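Local coordinates for protein enoyl-CoA hydratase (Geobacillus kaustophilus, PDB 2PPY) that probably catalyses the reversible hydration of 2-enoyl-CoA to 3-hydroxyacyl-CoA in fatty acid beta-oxidation, at residues A208-N221 against Y233-D246. Numbering follows the deposited sequence.
Sequences ATYAVSNIKLAIMN and YEGELQNLLFRSED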
loop_
_atom_site.group_PDB
_atom_site.type_symbol
_atom_site.label_atom_id
_atom_site.label_comp_id
_atom_site.label_asym_id
_atom_site.label_seq_id
_atom_site.Cartn_x
_atom_site.Cartn_y
_atom_site.Cartn_z
ATOM N N ALA A 208 9.715 -25.961 -18.014
ATOM C CA ALA A 208 10.122 -25.949 -16.616
ATOM C C ALA A 208 8.933 -25.434 -15.816
ATOM O O ALA A 208 8.878 -24.262 -15.439
ATOM C CB ALA A 208 11.328 -25.038 -16.430
ATOM N N THR A 209 7.987 -26.330 -15.557
ATOM C CA THR A 209 6.765 -25.993 -14.843
ATOM C C THR A 209 6.936 -25.387 -13.450
ATOM O O THR A 209 6.050 -24.672 -12.974
ATOM C CB THR A 209 5.829 -27.223 -14.771
ATOM O OG1 THR A 209 6.474 -28.290 -14.066
ATOM C CG2 THR A 209 5.488 -27.698 -16.178
ATOM N N TYR A 210 8.059 -25.659 -12.795
ATOM C CA TYR A 210 8.302 -25.097 -11.467
ATOM C C TYR A 210 8.583 -23.609 -11.655
ATOM O O TYR A 210 8.164 -22.775 -10.855
ATOM C CB TYR A 210 9.500 -25.783 -10.811
ATOM C CG TYR A 210 9.690 -25.497 -9.332
ATOM C CD1 TYR A 210 8.717 -24.830 -8.590
ATOM C CD2 TYR A 210 10.832 -25.941 -8.665
ATOM C CE1 TYR A 210 8.874 -24.615 -7.224
ATOM C CE2 TYR A 210 10.999 -25.735 -7.301
ATOM C CZ TYR A 210 10.018 -25.073 -6.586
ATOM O OH TYR A 210 10.179 -24.883 -5.235
ATOM N N ALA A 211 9.295 -23.288 -12.730
ATOM C CA ALA A 211 9.620 -21.906 -13.046
ATOM C C ALA A 211 8.336 -21.205 -13.465
ATOM O O ALA A 211 8.053 -20.089 -13.029
ATOM C CB ALA A 211 10.644 -21.849 -14.178
ATOM N N VAL A 212 7.556 -21.871 -14.309
ATOM C CA VAL A 212 6.296 -21.311 -14.778
ATOM C C VAL A 212 5.414 -20.979 -13.584
ATOM O O VAL A 212 4.852 -19.888 -13.491
ATOM C CB VAL A 212 5.541 -22.311 -15.680
ATOM C CG1 VAL A 212 4.097 -21.864 -15.861
ATOM C CG2 VAL A 212 6.232 -22.405 -17.040
ATOM N N SER A 213 5.308 -21.935 -12.669
ATOM C CA SER A 213 4.484 -21.778 -11.483
ATOM C C SER A 213 4.941 -20.626 -10.584
ATOM O O SER A 213 4.136 -19.774 -10.197
ATOM C CB SER A 213 4.464 -23.090 -10.698
ATOM O OG SER A 213 3.619 -22.979 -9.569
ATOM N N ASN A 214 6.229 -20.594 -10.254
ATOM C CA ASN A 214 6.753 -19.533 -9.406
ATOM C C ASN A 214 6.635 -18.165 -10.084
ATOM O O ASN A 214 6.480 -17.151 -9.410
ATOM C CB ASN A 214 8.208 -19.837 -9.017
ATOM C CG ASN A 214 8.306 -20.762 -7.815
ATOM O OD1 ASN A 214 7.345 -21.454 -7.471
ATOM N ND2 ASN A 214 9.472 -20.786 -7.172
ATOM N N ILE A 215 6.697 -18.134 -11.413
ATOM C CA ILE A 215 6.560 -16.873 -12.147
ATOM C C ILE A 215 5.137 -16.335 -11.968
ATOM O O ILE A 215 4.935 -15.143 -11.711
ATOM C CB ILE A 215 6.815 -17.060 -13.664
ATOM C CG1 ILE A 215 8.308 -17.260 -13.926
ATOM C CG2 ILE A 215 6.298 -15.850 -14.436
ATOM C CD1 ILE A 215 8.629 -17.616 -15.369
ATOM N N LYS A 216 4.160 -17.228 -12.116
ATOM C CA LYS A 216 2.753 -16.878 -11.971
ATOM C C LYS A 216 2.481 -16.352 -10.567
ATOM O O LYS A 216 1.734 -15.398 -10.397
ATOM C CB LYS A 216 1.869 -18.097 -12.289
ATOM C CG LYS A 216 0.396 -17.974 -11.883
ATOM C CD LYS A 216 0.190 -18.393 -10.427
ATOM C CE LYS A 216 -1.218 -18.098 -9.932
ATOM N NZ LYS A 216 -2.265 -18.897 -10.625
ATOM N N LEU A 217 3.088 -16.973 -9.561
ATOM C CA LEU A 217 2.912 -16.527 -8.185
ATOM C C LEU A 217 3.569 -15.162 -7.983
ATOM O O LEU A 217 3.013 -14.273 -7.337
ATOM C CB LEU A 217 3.537 -17.530 -7.210
ATOM C CG LEU A 217 2.865 -18.900 -7.068
ATOM C CD1 LEU A 217 3.701 -19.776 -6.151
ATOM C CD2 LEU A 217 1.452 -18.728 -6.518
ATOM N N ALA A 218 4.765 -15.009 -8.535
ATOM C CA ALA A 218 5.507 -13.765 -8.412
ATOM C C ALA A 218 4.722 -12.560 -8.914
ATOM O O ALA A 218 4.667 -11.521 -8.253
ATOM C CB ALA A 218 6.831 -13.875 -9.169
ATOM N N ILE A 219 4.101 -12.703 -10.078
ATOM C CA ILE A 219 3.354 -11.603 -10.676
ATOM C C ILE A 219 1.969 -11.342 -10.085
ATOM O O ILE A 219 1.631 -10.200 -9.781
ATOM C CB ILE A 219 3.216 -11.815 -12.196
ATOM C CG1 ILE A 219 4.608 -11.876 -12.835
ATOM C CG2 ILE A 219 2.386 -10.690 -12.814
ATOM C CD1 ILE A 219 4.586 -12.228 -14.312
HETATM N N MSE A 220 1.172 -12.389 -9.915
HETATM C CA MSE A 220 -0.177 -12.212 -9.386
HETATM C C MSE A 220 -0.224 -11.692 -7.950
HETATM O O MSE A 220 -1.099 -10.904 -7.603
HETATM C CB MSE A 220 -0.966 -13.520 -9.502
HETATM C CG MSE A 220 -1.142 -14.001 -10.941
HETATM SE SE MSE A 220 -1.754 -12.592 -12.139
HETATM C CE MSE A 220 -3.335 -12.048 -11.155
ATOM N N ASN A 221 0.715 -12.131 -7.120
ATOM C CA ASN A 221 0.752 -11.690 -5.730
ATOM C C ASN A 221 1.721 -10.527 -5.542
ATOM O O ASN A 221 1.570 -9.727 -4.621
ATOM C CB ASN A 221 1.140 -12.861 -4.822
ATOM C CG ASN A 221 0.119 -13.992 -4.865
ATOM O OD1 ASN A 221 -1.017 -13.846 -4.398
ATOM N ND2 ASN A 221 0.516 -15.125 -5.434
ATOM N N TYR A 233 10.038 -10.592 -2.812
ATOM C CA TYR A 233 9.159 -11.757 -2.934
ATOM C C TYR A 233 9.595 -12.552 -4.163
ATOM O O TYR A 233 9.643 -13.784 -4.152
ATOM C CB TYR A 233 7.707 -11.280 -3.070
ATOM C CG TYR A 233 6.680 -12.351 -3.379
ATOM C CD1 TYR A 233 6.464 -13.425 -2.511
ATOM C CD2 TYR A 233 5.890 -12.266 -4.524
ATOM C CE1 TYR A 233 5.481 -14.383 -2.777
ATOM C CE2 TYR A 233 4.913 -13.210 -4.799
ATOM C CZ TYR A 233 4.711 -14.263 -3.924
ATOM O OH TYR A 233 3.735 -15.190 -4.208
ATOM N N GLU A 234 9.925 -11.821 -5.220
ATOM C CA GLU A 234 10.386 -12.412 -6.467
ATOM C C GLU A 234 11.726 -13.099 -6.235
ATOM O O GLU A 234 12.016 -14.134 -6.835
ATOM C CB GLU A 234 10.539 -11.317 -7.520
ATOM C CG GLU A 234 11.502 -11.636 -8.655
ATOM C CD GLU A 234 11.807 -10.413 -9.505
ATOM O OE1 GLU A 234 10.916 -9.976 -10.267
ATOM O OE2 GLU A 234 12.936 -9.881 -9.393
ATOM N N GLY A 235 12.535 -12.517 -5.355
ATOM C CA GLY A 235 13.844 -13.073 -5.060
ATOM C C GLY A 235 13.788 -14.383 -4.303
ATOM O O GLY A 235 14.659 -15.232 -4.473
ATOM N N GLU A 236 12.775 -14.544 -3.455
ATOM C CA GLU A 236 12.630 -15.774 -2.688
ATOM C C GLU A 236 12.122 -16.878 -3.606
ATOM O O GLU A 236 12.515 -18.040 -3.473
ATOM C CB GLU A 236 11.661 -15.578 -1.518
ATOM C CG GLU A 236 12.140 -14.580 -0.473
ATOM C CD GLU A 236 13.608 -14.771 -0.099
ATOM O OE1 GLU A 236 14.015 -15.915 0.203
ATOM O OE2 GLU A 236 14.353 -13.767 -0.106
ATOM N N LEU A 237 11.244 -16.511 -4.537
ATOM C CA LEU A 237 10.712 -17.470 -5.492
ATOM C C LEU A 237 11.861 -17.930 -6.385
ATOM O O LEU A 237 11.933 -19.101 -6.768
ATOM C CB LEU A 237 9.605 -16.829 -6.330
ATOM C CG LEU A 237 8.259 -16.659 -5.615
ATOM C CD1 LEU A 237 7.452 -15.560 -6.280
ATOM C CD2 LEU A 237 7.499 -17.982 -5.623
ATOM N N GLN A 238 12.763 -17.004 -6.704
ATOM C CA GLN A 238 13.925 -17.316 -7.532
ATOM C C GLN A 238 14.880 -18.207 -6.737
ATOM O O GLN A 238 15.524 -19.094 -7.295
ATOM C CB GLN A 238 14.650 -16.036 -7.947
ATOM C CG GLN A 238 15.898 -16.266 -8.806
ATOM C CD GLN A 238 15.574 -16.536 -10.264
ATOM O OE1 GLN A 238 14.864 -17.486 -10.590
ATOM N NE2 GLN A 238 16.100 -15.696 -11.151
ATOM N N ASN A 239 14.974 -17.962 -5.433
ATOM C CA ASN A 239 15.841 -18.770 -4.585
ATOM C C ASN A 239 15.389 -20.224 -4.685
ATOM O O ASN A 239 16.205 -21.127 -4.850
ATOM C CB ASN A 239 15.768 -18.296 -3.130
ATOM C CG ASN A 239 16.680 -17.113 -2.852
ATOM O OD1 ASN A 239 16.506 -16.402 -1.861
ATOM N ND2 ASN A 239 17.664 -16.903 -3.717
ATOM N N LEU A 240 14.082 -20.445 -4.596
ATOM C CA LEU A 240 13.535 -21.792 -4.692
ATOM C C LEU A 240 13.895 -22.418 -6.038
ATOM O O LEU A 240 14.180 -23.613 -6.118
ATOM C CB LEU A 240 12.014 -21.756 -4.516
ATOM C CG LEU A 240 11.565 -21.567 -3.067
ATOM C CD1 LEU A 240 10.153 -21.025 -3.008
ATOM C CD2 LEU A 240 11.667 -22.904 -2.353
ATOM N N LEU A 241 13.888 -21.604 -7.089
ATOM C CA LEU A 241 14.216 -22.084 -8.428
ATOM C C LEU A 241 15.703 -22.403 -8.577
ATOM O O LEU A 241 16.063 -23.342 -9.285
ATOM C CB LEU A 241 13.789 -21.052 -9.477
ATOM C CG LEU A 241 12.448 -21.262 -10.198
ATOM C CD1 LEU A 241 11.448 -21.998 -9.318
ATOM C CD2 LEU A 241 11.910 -19.913 -10.629
ATOM N N PHE A 242 16.562 -21.631 -7.917
ATOM C CA PHE A 242 17.999 -21.879 -7.995
ATOM C C PHE A 242 18.326 -23.185 -7.297
ATOM O O PHE A 242 19.339 -23.813 -7.596
ATOM C CB PHE A 242 18.813 -20.759 -7.332
ATOM C CG PHE A 242 18.993 -19.538 -8.191
ATOM C CD1 PHE A 242 19.175 -19.654 -9.565
ATOM C CD2 PHE A 242 19.021 -18.274 -7.619
ATOM C CE1 PHE A 242 19.378 -18.527 -10.356
ATOM C CE2 PHE A 242 19.225 -17.140 -8.401
ATOM C CZ PHE A 242 19.404 -17.270 -9.772
ATOM N N ARG A 243 17.469 -23.586 -6.363
ATOM C CA ARG A 243 17.682 -24.824 -5.625
ATOM C C ARG A 243 16.964 -26.032 -6.224
ATOM O O ARG A 243 17.055 -27.132 -5.682
ATOM C CB ARG A 243 17.245 -24.667 -4.163
ATOM C CG ARG A 243 18.208 -23.891 -3.270
ATOM C CD ARG A 243 18.072 -22.390 -3.453
ATOM N NE ARG A 243 18.958 -21.631 -2.574
ATOM C CZ ARG A 243 19.010 -21.780 -1.256
ATOM N NH1 ARG A 243 18.227 -22.663 -0.653
ATOM N NH2 ARG A 243 19.853 -21.049 -0.541
ATOM N N SER A 244 16.256 -25.841 -7.334
ATOM C CA SER A 244 15.533 -26.952 -7.948
ATOM C C SER A 244 16.409 -27.741 -8.912
ATOM O O SER A 244 17.504 -27.307 -9.276
ATOM C CB SER A 244 14.291 -26.448 -8.694
ATOM O OG SER A 244 14.635 -25.802 -9.913
ATOM N N GLU A 245 15.913 -28.901 -9.329
ATOM C CA GLU A 245 16.644 -29.758 -10.250
ATOM C C GLU A 245 16.521 -29.253 -11.680
ATOM O O GLU A 245 17.464 -29.351 -12.465
ATOM C CB GLU A 245 16.126 -31.194 -10.146
ATOM C CG GLU A 245 16.415 -31.836 -8.800
ATOM C CD GLU A 245 15.773 -33.199 -8.649
ATOM O OE1 GLU A 245 15.992 -34.064 -9.523
ATOM O OE2 GLU A 245 15.053 -33.406 -7.649
ATOM N N ASP A 246 15.361 -28.706 -12.020
ATOM C CA ASP A 246 15.147 -28.191 -13.364
ATOM C C ASP A 246 16.119 -27.066 -13.684
ATOM O O ASP A 246 16.552 -26.923 -14.824
ATOM C CB ASP A 246 13.705 -27.705 -13.518
ATOM C CG ASP A 246 12.730 -28.845 -13.728
ATOM O OD1 ASP A 246 12.970 -29.940 -13.176
ATOM O OD2 ASP A 246 11.721 -28.646 -14.434
HETATM O O HOH W 1 13.499 -25.400 -4.482
#
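With CG anti to the backbone N (chi1 -168°), Tyr210 lays its ring under Leu241, whose CD1 sits 3.9 Å from the Tyr210 ring centroid and 10° off the normal, a CH-pi contact over the face. Ser244 CB meets the same ring at its edge, 3.5 Å from Tyr210 CD2. With an alanine at Tyr210, Leu241 CD1 would lose its CH-pi partner and a gap would probably open beside Ser244 CB. Asn214, its CG beside the backbone N, donates from ND2 to Leu237 O at 3.0 Å. The bond is bent at the hydrogen, but the acceptor lies near the amide plane; Leu237 O also takes, on the opposite face of its plane, the backbone bond from Leu241 N of its own helix. Further along, Leu237 CD1 presses on Ala218 CB at 3.4 Å, tighter than usual carbon contact, and also covers one face of the Tyr233 ring. Leu217 O lies at that ring's edge, 3.3 Å from Tyr233 OH, at most a weak bond, and accepts from Asn221 ND2 on a lone pair. Helices 209-222 and 227-242 thus form an antiparallel hairpin (local axes 9.5 Å apart, 171°) in the C-terminal helical region of the crotonase fold, which packs subunits together in this family. Accordingly, Glu234 and Gln238 bond to a second subunit and Leu237 and Leu240 pack on Glu236 of a third, while Lys216 salt-bridges Asp124, just before strand 125-129.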